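Local coordinates for nucleoporin nup120 (Schizosaccharomyces pombe, PDB 4GQ2), which serves as a structural component of the nuclear pore complex, whose nucleoporins can also dock transiently associated transport factors, at residues I936-T939 with H940-K944; L922-A925 with S926-T929; K906-E910 with S911-D915. All blocks are in the same frame, centred on the assembly; numbering follows the deposited sequence.

Contact 1 of 3, residues I936-T939 with H940-K944; sequences IAIT and HETLK
I936 and H940, one helical turn apart, lie side by side and point the same way, and their contact is a CH-pi interaction. Methyl CG2 of I936 sits over one face of the imidazole, 3.7 Å from the centroid of the H940 ring and displaced toward the rim, with H940 NE2 its nearest ring atom at 3.4 Å. The ring reaches back along the helix because CG of H940 is anti to its own carbonyl carbon (chi1 -81°).

The backbone bonds are those of an uninterrupted alpha-helix, i to i+4: H940 N to I936 O, E941 N to A937 O, T942 N to I938 O at 2.8 Å, and L943 N to T939 O. They belong to helix 932-949, the last helix of this chain, inside the HEAT-repeat region, which packs on helices 895-909 and 913-925 through I938 and E941.

Threonine hydroxyls add polar contacts to the same carbonyls. T939 OG1, placed between its backbone N and carbonyl carbon (chi1 68°), donates to I936 O at 3.0 Å, so this oxygen accepts two bonds, the hydroxyl arriving 29° out of the carbonyl plane. T942 OG1 lies 3.1 Å from I938 O and is hydrogen-bonded to S920 OG on helix 913-925. E941 bends at chi2 and carries its carboxylate away from the turn, where OE2 is hydrogen-bonded to S904 OG on helix 895-909.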
ATOM      1  N   ILE A 936     -25.700  22.269  35.532  1.00 49.54           N
ATOM      2  CA  ILE A 936     -25.123  21.435  36.582  1.00 54.38           C
ATOM      3  C   ILE A 936     -24.009  20.561  36.012  1.00 51.74           C
ATOM      4  O   ILE A 936     -22.915  20.507  36.579  1.00 46.88           O
ATOM      5  CB  ILE A 936     -26.208  20.579  37.282  1.00 52.84           C
ATOM      6  CG1 ILE A 936     -26.994  21.439  38.281  1.00 59.60           C
ATOM      7  CG2 ILE A 936     -25.595  19.369  37.981  1.00 51.26           C
ATOM      8  CD1 ILE A 936     -28.390  20.933  38.586  1.00 72.24           C
ATOM      9  N   ALA A 937     -24.290  19.905  34.882  1.00 49.27           N
ATOM     10  CA  ALA A 937     -23.340  18.991  34.249  1.00 50.42           C
ATOM     11  C   ALA A 937     -22.064  19.708  33.816  1.00 48.50           C
ATOM     12  O   ALA A 937     -20.969  19.161  33.956  1.00 56.78           O
ATOM     13  CB  ALA A 937     -23.978  18.273  33.070  1.00 50.77           C
ATOM     14  N   ILE A 938     -22.213  20.933  33.315  1.00 43.50           N
ATOM     15  CA  ILE A 938     -21.073  21.758  32.914  1.00 46.86           C
ATOM     16  C   ILE A 938     -20.210  22.168  34.110  1.00 47.33           C
ATOM     17  O   ILE A 938     -18.987  22.042  34.055  1.00 51.46           O
ATOM     18  CB  ILE A 938     -21.518  23.006  32.110  1.00 53.53           C
ATOM     19  CG1 ILE A 938     -21.990  22.591  30.712  1.00 48.65           C
ATOM     20  CG2 ILE A 938     -20.390  24.035  32.010  1.00 54.08           C
ATOM     21  CD1 ILE A 938     -22.637  23.700  29.908  1.00 43.88           C
ATOM     22  N   THR A 939     -20.842  22.657  35.179  1.00 50.68           N
ATOM     23  CA  THR A 939     -20.103  23.090  36.370  1.00 52.37           C
ATOM     24  C   THR A 939     -19.457  21.892  37.051  1.00 56.11           C
ATOM     25  O   THR A 939     -18.374  22.013  37.636  1.00 54.82           O
ATOM     26  CB  THR A 939     -20.975  23.850  37.391  1.00 62.72           C
ATOM     27  OG1 THR A 939     -21.925  22.952  37.975  1.00 79.71           O
ATOM     28  CG2 THR A 939     -21.704  25.025  36.737  1.00 58.60           C
ATOM     29  N   HIS A 940     -20.129  20.743  36.972  1.00 52.04           N
ATOM     30  CA  HIS A 940     -19.543  19.464  37.383  1.00 55.75           C
ATOM     31  C   HIS A 940     -18.261  19.215  36.634  1.00 61.30           C
ATOM     32  O   HIS A 940     -17.219  18.967  37.248  1.00 53.28           O
ATOM     33  CB  HIS A 940     -20.524  18.323  37.144  1.00 55.02           C
ATOM     34  CG  HIS A 940     -21.566  18.167  38.231  1.00 64.16           C
ATOM     35  ND1 HIS A 940     -22.262  17.029  38.404  1.00 66.40           N
ATOM     36  CD2 HIS A 940     -22.002  19.048  39.221  1.00 56.68           C
ATOM     37  CE1 HIS A 940     -23.112  17.177  39.436  1.00 63.56           C
ATOM     38  NE2 HIS A 940     -22.947  18.411  39.936  1.00 59.75           N
ATOM     39  N   GLU A 941     -18.318  19.301  35.304  1.00 57.66           N
ATOM     40  CA  GLU A 941     -17.123  19.122  34.479  1.00 66.29           C
ATOM     41  C   GLU A 941     -16.037  20.167  34.733  1.00 61.36           C
ATOM     42  O   GLU A 941     -14.854  19.824  34.759  1.00 62.14           O
ATOM     43  CB  GLU A 941     -17.465  19.038  32.986  1.00 74.22           C
ATOM     44  CG  GLU A 941     -17.537  17.609  32.462  1.00 81.65           C
ATOM     45  CD  GLU A 941     -16.170  16.967  32.263  1.00 73.47           C
ATOM     46  OE1 GLU A 941     -15.961  15.841  32.766  1.00 85.88           O
ATOM     47  OE2 GLU A 941     -15.304  17.578  31.599  1.00 62.71           O
ATOM     48  N   THR A 942     -16.427  21.425  34.930  1.00 48.81           N
ATOM     49  CA  THR A 942     -15.448  22.460  35.271  1.00 55.85           C
ATOM     50  C   THR A 942     -14.618  22.061  36.496  1.00 61.18           C
ATOM     51  O   THR A 942     -13.383  22.126  36.459  1.00 63.65           O
ATOM     52  CB  THR A 942     -16.100  23.839  35.502  1.00 49.91           C
ATOM     53  OG1 THR A 942     -16.834  24.221  34.337  1.00 53.11           O
ATOM     54  CG2 THR A 942     -15.034  24.894  35.781  1.00 43.91           C
ATOM     55  N   LEU A 943     -15.299  21.647  37.568  1.00 59.78           N
ATOM     56  CA  LEU A 943     -14.629  21.214  38.796  1.00 65.68           C
ATOM     57  C   LEU A 943     -13.631  20.115  38.473  1.00 65.77           C
ATOM     58  O   LEU A 943     -12.427  20.262  38.705  1.00 65.07           O
ATOM     59  CB  LEU A 943     -15.638  20.714  39.843  1.00 59.15           C
ATOM     60  CG  LEU A 943     -16.551  21.720  40.556  1.00 67.71           C
ATOM     61  CD1 LEU A 943     -17.540  20.991  41.458  1.00 67.17           C
ATOM     62  CD2 LEU A 943     -15.754  22.751  41.350  1.00 55.00           C
ATOM     63  N   LYS A 944     -14.154  19.031  37.911  1.00 60.42           N
ATOM     64  CA  LYS A 944     -13.375  17.873  37.493  1.00 67.49           C
ATOM     65  C   LYS A 944     -12.140  18.242  36.656  1.00 73.23           C
ATOM     66  O   LYS A 944     -11.086  17.613  36.790  1.00 80.31           O
ATOM     67  CB  LYS A 944     -14.290  16.920  36.719  1.00 60.54           C
ATOM     68  CG  LYS A 944     -13.756  15.519  36.498  1.00 66.56           C
ATOM     69  CD  LYS A 944     -14.876  14.610  36.003  1.00 71.94           C
ATOM     70  CE  LYS A 944     -14.346  13.436  35.198  1.00 72.37           C
ATOM     71  NZ  LYS A 944     -13.428  12.574  35.993  1.00 87.18           N
TER

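Contact 2 of 3, residues L922-A925 with S926-T929; sequences LADA and SKET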
ATOM      1  N   LEU A 922     -15.859  27.371  28.076  1.00 54.03           N
ATOM      2  CA  LEU A 922     -16.522  27.753  26.843  1.00 48.24           C
ATOM      3  C   LEU A 922     -17.942  27.202  26.795  1.00 43.33           C
ATOM      4  O   LEU A 922     -18.858  27.913  26.385  1.00 49.79           O
ATOM      5  CB  LEU A 922     -15.702  27.334  25.615  1.00 53.41           C
ATOM      6  CG  LEU A 922     -14.787  28.433  25.049  1.00 62.52           C
ATOM      7  CD1 LEU A 922     -13.718  27.862  24.124  1.00 58.38           C
ATOM      8  CD2 LEU A 922     -15.600  29.510  24.335  1.00 48.46           C
ATOM      9  N   ALA A 923     -18.126  25.957  27.237  1.00 41.88           N
ATOM     10  CA  ALA A 923     -19.467  25.348  27.301  1.00 49.42           C
ATOM     11  C   ALA A 923     -20.396  26.180  28.176  1.00 54.18           C
ATOM     12  O   ALA A 923     -21.555  26.409  27.823  1.00 47.66           O
ATOM     13  CB  ALA A 923     -19.395  23.917  27.811  1.00 41.78           C
ATOM     14  N   ASP A 924     -19.862  26.639  29.308  1.00 63.89           N
ATOM     15  CA  ASP A 924     -20.584  27.512  30.230  1.00 61.97           C
ATOM     16  C   ASP A 924     -20.944  28.847  29.569  1.00 59.97           C
ATOM     17  O   ASP A 924     -22.097  29.274  29.618  1.00 59.21           O
ATOM     18  CB  ASP A 924     -19.750  27.747  31.492  1.00 58.57           C
ATOM     19  CG  ASP A 924     -20.604  27.978  32.721  1.00 72.95           C
ATOM     20  OD1 ASP A 924     -21.564  28.777  32.641  1.00 76.69           O
ATOM     21  OD2 ASP A 924     -20.310  27.355  33.768  1.00 65.23           O
ATOM     22  N   ALA A 925     -19.956  29.485  28.941  1.00 49.46           N
ATOM     23  CA  ALA A 925     -20.160  30.748  28.229  1.00 45.57           C
ATOM     24  C   ALA A 925     -21.113  30.655  27.022  1.00 50.69           C
ATOM     25  O   ALA A 925     -21.685  31.667  26.610  1.00 57.79           O
ATOM     26  CB  ALA A 925     -18.816  31.330  27.803  1.00 40.20           C
ATOM     27  N   SER A 926     -21.294  29.451  26.471  1.00 52.18           N
ATOM     28  CA  SER A 926     -22.016  29.266  25.195  1.00 55.55           C
ATOM     29  C   SER A 926     -23.523  28.968  25.287  1.00 50.20           C
ATOM     30  O   SER A 926     -24.192  28.859  24.255  1.00 50.25           O
ATOM     31  CB  SER A 926     -21.333  28.180  24.346  1.00 60.66           C
ATOM     32  OG  SER A 926     -20.056  28.599  23.896  1.00 54.84           O
ATOM     33  N   LYS A 927     -24.046  28.824  26.504  1.00 52.19           N
ATOM     34  CA  LYS A 927     -25.470  28.540  26.715  1.00 52.89           C
ATOM     35  C   LYS A 927     -26.329  29.657  26.132  1.00 61.27           C
ATOM     36  O   LYS A 927     -26.002  30.838  26.275  1.00 56.12           O
ATOM     37  CB  LYS A 927     -25.786  28.359  28.205  1.00 51.81           C
ATOM     38  CG  LYS A 927     -24.881  27.368  28.934  1.00 56.53           C
ATOM     39  CD  LYS A 927     -25.461  26.916  30.270  1.00 55.60           C
ATOM     40  CE  LYS A 927     -25.454  28.015  31.327  1.00 64.01           C
ATOM     41  NZ  LYS A 927     -24.184  28.075  32.105  1.00 64.03           N
ATOM     42  N   GLU A 928     -27.410  29.279  25.457  1.00 59.60           N
ATOM     43  CA  GLU A 928     -28.337  30.251  24.877  1.00 70.64           C
ATOM     44  C   GLU A 928     -29.744  30.139  25.483  1.00 75.23           C
ATOM     45  O   GLU A 928     -30.561  31.049  25.347  1.00 80.74           O
ATOM     46  CB  GLU A 928     -28.381  30.107  23.351  1.00 71.58           C
ATOM     47  CG  GLU A 928     -29.035  28.823  22.855  1.00 84.66           C
ATOM     48  CD  GLU A 928     -28.752  28.530  21.393  1.00104.22           C
ATOM     49  OE1 GLU A 928     -28.304  29.446  20.666  1.00108.07           O
ATOM     50  OE2 GLU A 928     -28.984  27.376  20.968  1.00 95.43           O
ATOM     51  N   THR A 929     -29.999  29.024  26.164  1.00 76.08           N
ATOM     52  CA  THR A 929     -31.322  28.680  26.677  1.00 63.10           C
ATOM     53  C   THR A 929     -31.184  27.996  28.036  1.00 64.18           C
ATOM     54  O   THR A 929     -30.292  27.173  28.233  1.00 62.68           O
ATOM     55  CB  THR A 929     -32.064  27.768  25.675  1.00 63.93           C
ATOM     56  OG1 THR A 929     -32.539  28.563  24.584  1.00 73.26           O
ATOM     57  CG2 THR A 929     -33.249  27.045  26.316  1.00 80.04           C
TER
HETATM   58  O   HOH W   1     -23.212  26.224  33.988  1.00 77.54           O
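L922 O and A923 O meet S926 N where helix 913-925 gives way to loop: the amide makes two weak hydrogen bonds, 2.9 Å from S926 N to L922 O at a bent 118° and 3.3 Å from S926 N to A923 O. The serine hydroxyl adds a shorter bond at this last turn. S926 OG, anti to its own carbonyl carbon (chi1 -68°), folds back and donates to L922 O at 2.8 Å, coming from above the carbonyl plane, 42° out of it.

One residue on, the chain turns extended at K927, but its side chain returns to the helix. Bends at chi3 and chi4 curl it alongside D924, and the ammonium forms a salt bridge of 2.8 Å between K927 NZ and D924 OD1. A longer, weak bond runs from the same NZ to D924 O, so the ammonium meets the carboxylate closely and the carbonyl of the same residue only weakly. A water accepts from K927 NZ at 2.8 Å and donates weakly to D924 OD2, closing a bridge to the second carboxylate oxygen. The aliphatic part of the lysine lies against the helix end, with K927 CG 3.4 Å from D924 O.

A923 O also accepts from S897 OG, and S926 packs on S897 and Y900 of helix 895-909. On the side of helix 932-949, A923 and D924 meet I938, while K927 touches S935.

Contact 3 of 3, residues K906-E910 with S911-D915; sequences KLFEE and SAYID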
ATOM      1  N   LYS A 906     -13.503  14.935  26.205  1.00 50.26           N
ATOM      2  CA  LYS A 906     -12.628  14.225  25.278  1.00 55.77           C
ATOM      3  C   LYS A 906     -11.166  14.604  25.496  1.00 50.09           C
ATOM      4  O   LYS A 906     -10.299  13.738  25.540  1.00 48.12           O
ATOM      5  CB  LYS A 906     -13.040  14.465  23.821  1.00 53.78           C
ATOM      6  CG  LYS A 906     -12.486  13.439  22.844  1.00 50.58           C
ATOM      7  CD  LYS A 906     -13.291  12.152  22.910  1.00 60.79           C
ATOM      8  CE  LYS A 906     -12.520  10.974  22.354  1.00 57.85           C
ATOM      9  NZ  LYS A 906     -13.038   9.709  22.942  1.00 62.24           N
ATOM     10  N   LEU A 907     -10.894  15.896  25.637  1.00 48.40           N
ATOM     11  CA  LEU A 907      -9.545  16.335  25.957  1.00 53.50           C
ATOM     12  C   LEU A 907      -9.119  15.773  27.312  1.00 59.59           C
ATOM     13  O   LEU A 907      -7.941  15.477  27.522  1.00 55.72           O
ATOM     14  CB  LEU A 907      -9.444  17.861  25.945  1.00 50.09           C
ATOM     15  CG  LEU A 907      -9.200  18.625  24.632  1.00 66.71           C
ATOM     16  CD1 LEU A 907      -8.031  18.059  23.831  1.00 56.25           C
ATOM     17  CD2 LEU A 907     -10.451  18.691  23.772  1.00 72.35           C
ATOM     18  N   PHE A 908     -10.097  15.606  28.205  1.00 64.91           N
ATOM     19  CA  PHE A 908      -9.870  15.101  29.560  1.00 62.11           C
ATOM     20  C   PHE A 908      -9.368  13.659  29.559  1.00 62.69           C
ATOM     21  O   PHE A 908      -8.459  13.319  30.318  1.00 65.93           O
ATOM     22  CB  PHE A 908     -11.148  15.231  30.410  1.00 57.12           C
ATOM     23  CG  PHE A 908     -10.992  14.739  31.826  1.00 68.17           C
ATOM     24  CD1 PHE A 908     -10.463  15.571  32.814  1.00 63.62           C
ATOM     25  CD2 PHE A 908     -11.370  13.441  32.175  1.00 68.28           C
ATOM     26  CE1 PHE A 908     -10.315  15.119  34.118  1.00 58.83           C
ATOM     27  CE2 PHE A 908     -11.219  12.983  33.478  1.00 69.61           C
ATOM     28  CZ  PHE A 908     -10.695  13.825  34.453  1.00 66.32           C
ATOM     29  N   GLU A 909      -9.960  12.820  28.709  1.00 57.23           N
ATOM     30  CA  GLU A 909      -9.566  11.415  28.602  1.00 68.05           C
ATOM     31  C   GLU A 909      -8.120  11.292  28.140  1.00 66.57           C
ATOM     32  O   GLU A 909      -7.406  10.374  28.548  1.00 66.14           O
ATOM     33  CB  GLU A 909     -10.482  10.652  27.640  1.00 67.20           C
ATOM     34  CG  GLU A 909     -11.887  10.385  28.165  1.00 82.15           C
ATOM     35  CD  GLU A 909     -12.879  10.052  27.060  1.00 93.62           C
ATOM     36  OE1 GLU A 909     -12.517   9.305  26.123  1.00107.27           O
ATOM     37  OE2 GLU A 909     -14.029  10.538  27.127  1.00 92.34           O
ATOM     38  N   GLU A 910      -7.697  12.232  27.299  1.00 73.51           N
ATOM     39  CA  GLU A 910      -6.349  12.240  26.738  1.00 72.79           C
ATOM     40  C   GLU A 910      -5.370  13.020  27.619  1.00 72.33           C
ATOM     41  O   GLU A 910      -4.215  13.241  27.236  1.00 60.21           O
ATOM     42  CB  GLU A 910      -6.369  12.802  25.314  1.00 74.38           C
ATOM     43  CG  GLU A 910      -7.273  12.036  24.354  1.00 74.62           C
ATOM     44  CD  GLU A 910      -6.702  10.693  23.921  1.00 82.86           C
ATOM     45  OE1 GLU A 910      -7.488   9.727  23.823  1.00 80.08           O
ATOM     46  OE2 GLU A 910      -5.479  10.598  23.668  1.00 80.99           O
ATOM     47  N   SER A 911      -5.847  13.427  28.798  1.00 67.35           N
ATOM     48  CA  SER A 911      -5.028  14.100  29.812  1.00 67.64           C
ATOM     49  C   SER A 911      -4.529  15.472  29.359  1.00 75.32           C
ATOM     50  O   SER A 911      -3.495  15.954  29.830  1.00 79.16           O
ATOM     51  CB  SER A 911      -3.858  13.211  30.266  1.00 74.91           C
ATOM     52  OG  SER A 911      -4.293  11.885  30.529  1.00 79.79           O
ATOM     53  N   ALA A 912      -5.272  16.090  28.442  1.00 63.00           N
ATOM     54  CA  ALA A 912      -5.018  17.462  28.027  1.00 50.56           C
ATOM     55  C   ALA A 912      -5.872  18.388  28.883  1.00 54.83           C
ATOM     56  O   ALA A 912      -6.883  18.927  28.429  1.00 67.08           O
ATOM     57  CB  ALA A 912      -5.327  17.636  26.550  1.00 46.30           C
ATOM     58  N   TYR A 913      -5.444  18.572  30.129  1.00 63.11           N
ATOM     59  CA  TYR A 913      -6.268  19.205  31.157  1.00 62.12           C
ATOM     60  C   TYR A 913      -6.490  20.714  31.008  1.00 59.86           C
ATOM     61  O   TYR A 913      -7.525  21.224  31.437  1.00 71.72           O
ATOM     62  CB  TYR A 913      -5.739  18.851  32.552  1.00 70.33           C
ATOM     63  CG  TYR A 913      -5.628  17.357  32.788  1.00 71.19           C
ATOM     64  CD1 TYR A 913      -6.768  16.550  32.835  1.00 67.97           C
ATOM     65  CD2 TYR A 913      -4.384  16.747  32.961  1.00 68.37           C
ATOM     66  CE1 TYR A 913      -6.674  15.185  33.047  1.00 70.38           C
ATOM     67  CE2 TYR A 913      -4.279  15.380  33.173  1.00 74.14           C
ATOM     68  CZ  TYR A 913      -5.427  14.605  33.218  1.00 78.60           C
ATOM     69  OH  TYR A 913      -5.332  13.246  33.425  1.00 80.87           O
ATOM     70  N   ILE A 914      -5.544  21.419  30.393  1.00 57.02           N
ATOM     71  CA  ILE A 914      -5.691  22.862  30.165  1.00 61.64           C
ATOM     72  C   ILE A 914      -6.794  23.160  29.147  1.00 61.29           C
ATOM     73  O   ILE A 914      -7.607  24.065  29.347  1.00 57.20           O
ATOM     74  CB  ILE A 914      -4.366  23.523  29.693  1.00 69.58           C
ATOM     75  CG1 ILE A 914      -3.168  23.047  30.536  1.00 76.63           C
ATOM     76  CG2 ILE A 914      -4.484  25.047  29.691  1.00 61.31           C
ATOM     77  CD1 ILE A 914      -3.090  23.625  31.941  1.00 80.77           C
ATOM     78  N   ASP A 915      -6.802  22.396  28.057  1.00 58.49           N
ATOM     79  CA  ASP A 915      -7.790  22.555  26.995  1.00 53.97           C
ATOM     80  C   ASP A 915      -9.157  22.027  27.436  1.00 52.67           C
ATOM     81  O   ASP A 915     -10.196  22.616  27.106  1.00 53.65           O
ATOM     82  CB  ASP A 915      -7.335  21.828  25.728  1.00 57.53           C
ATOM     83  CG  ASP A 915      -5.962  22.260  25.267  1.00 51.26           C
ATOM     84  OD1 ASP A 915      -5.824  23.382  24.733  1.00 44.20           O
ATOM     85  OD2 ASP A 915      -5.016  21.466  25.428  1.00 61.47           O
TER
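A Schellman motif ends helix 895-909 and opens the tight interhelical turn to helix 913-925, within the HEAT-repeat region of the chain. S911 takes the positive phi of its C-prime position (65°). The two bonds that define the motif run from A912 N to L907 O at 2.9 Å and from S911 N to F908 O at 3.0 Å, the second donor standing well above its carbonyl plane.

Apolar contacts join the two helix ends. A912, the N-cap residue of the next helix, directs its methyl back at the first one, where A912 CB lies 3.9 Å from L907 CD1. The leucine's CG also meets CB of D915, whose carboxylate turns to a salt bridge with a basic side chain of another protein's chain. E910 sends its own carboxylate to K852.

On the aromatic side, F908 and Y913 form an offset edge-to-face pair, the edge of the tyrosine toward the face of the phenylalanine, with planes at 71° and ring centroids of F908 and Y913 5.6 Å apart. F908 gets there with CG anti to the backbone N (chi1 -180°), and its ring also touches K944 and T945 of helix 932-949. An alanine in place of F908 is likely to leave the Y913 edge without its aromatic partner and open a gap toward helix 932-949. Y913 CE1 lies 3.8 Å from both CD1 and CE1 of F908, and F908 CD1 is equally near Y913 CD1.

In chain order contact 3, contact 2 and contact 1 follow one another through helices 895-909, 913-925 and 932-949. Contacts 1 and 3 are partly buried, whereas contact 2 lies at the surface. Contact 3 begins helix 913-925 and contact 2 ends it, their nearest atoms about 7 Å apart; contact 1 lies within the following helix and touches contact 2 through I938 and T939 and contact 3 through K944. Chemistry follows place: mid-helix, regular backbone bonds, a CH-pi contact and a threonine hydroxyl make up contact 1; at the helix end of contact 2 weak backbone bonds are joined by a hydroxyl, a salt bridge and a water; the turn of contact 3 combines a backbone cap with apolar and aromatic packing.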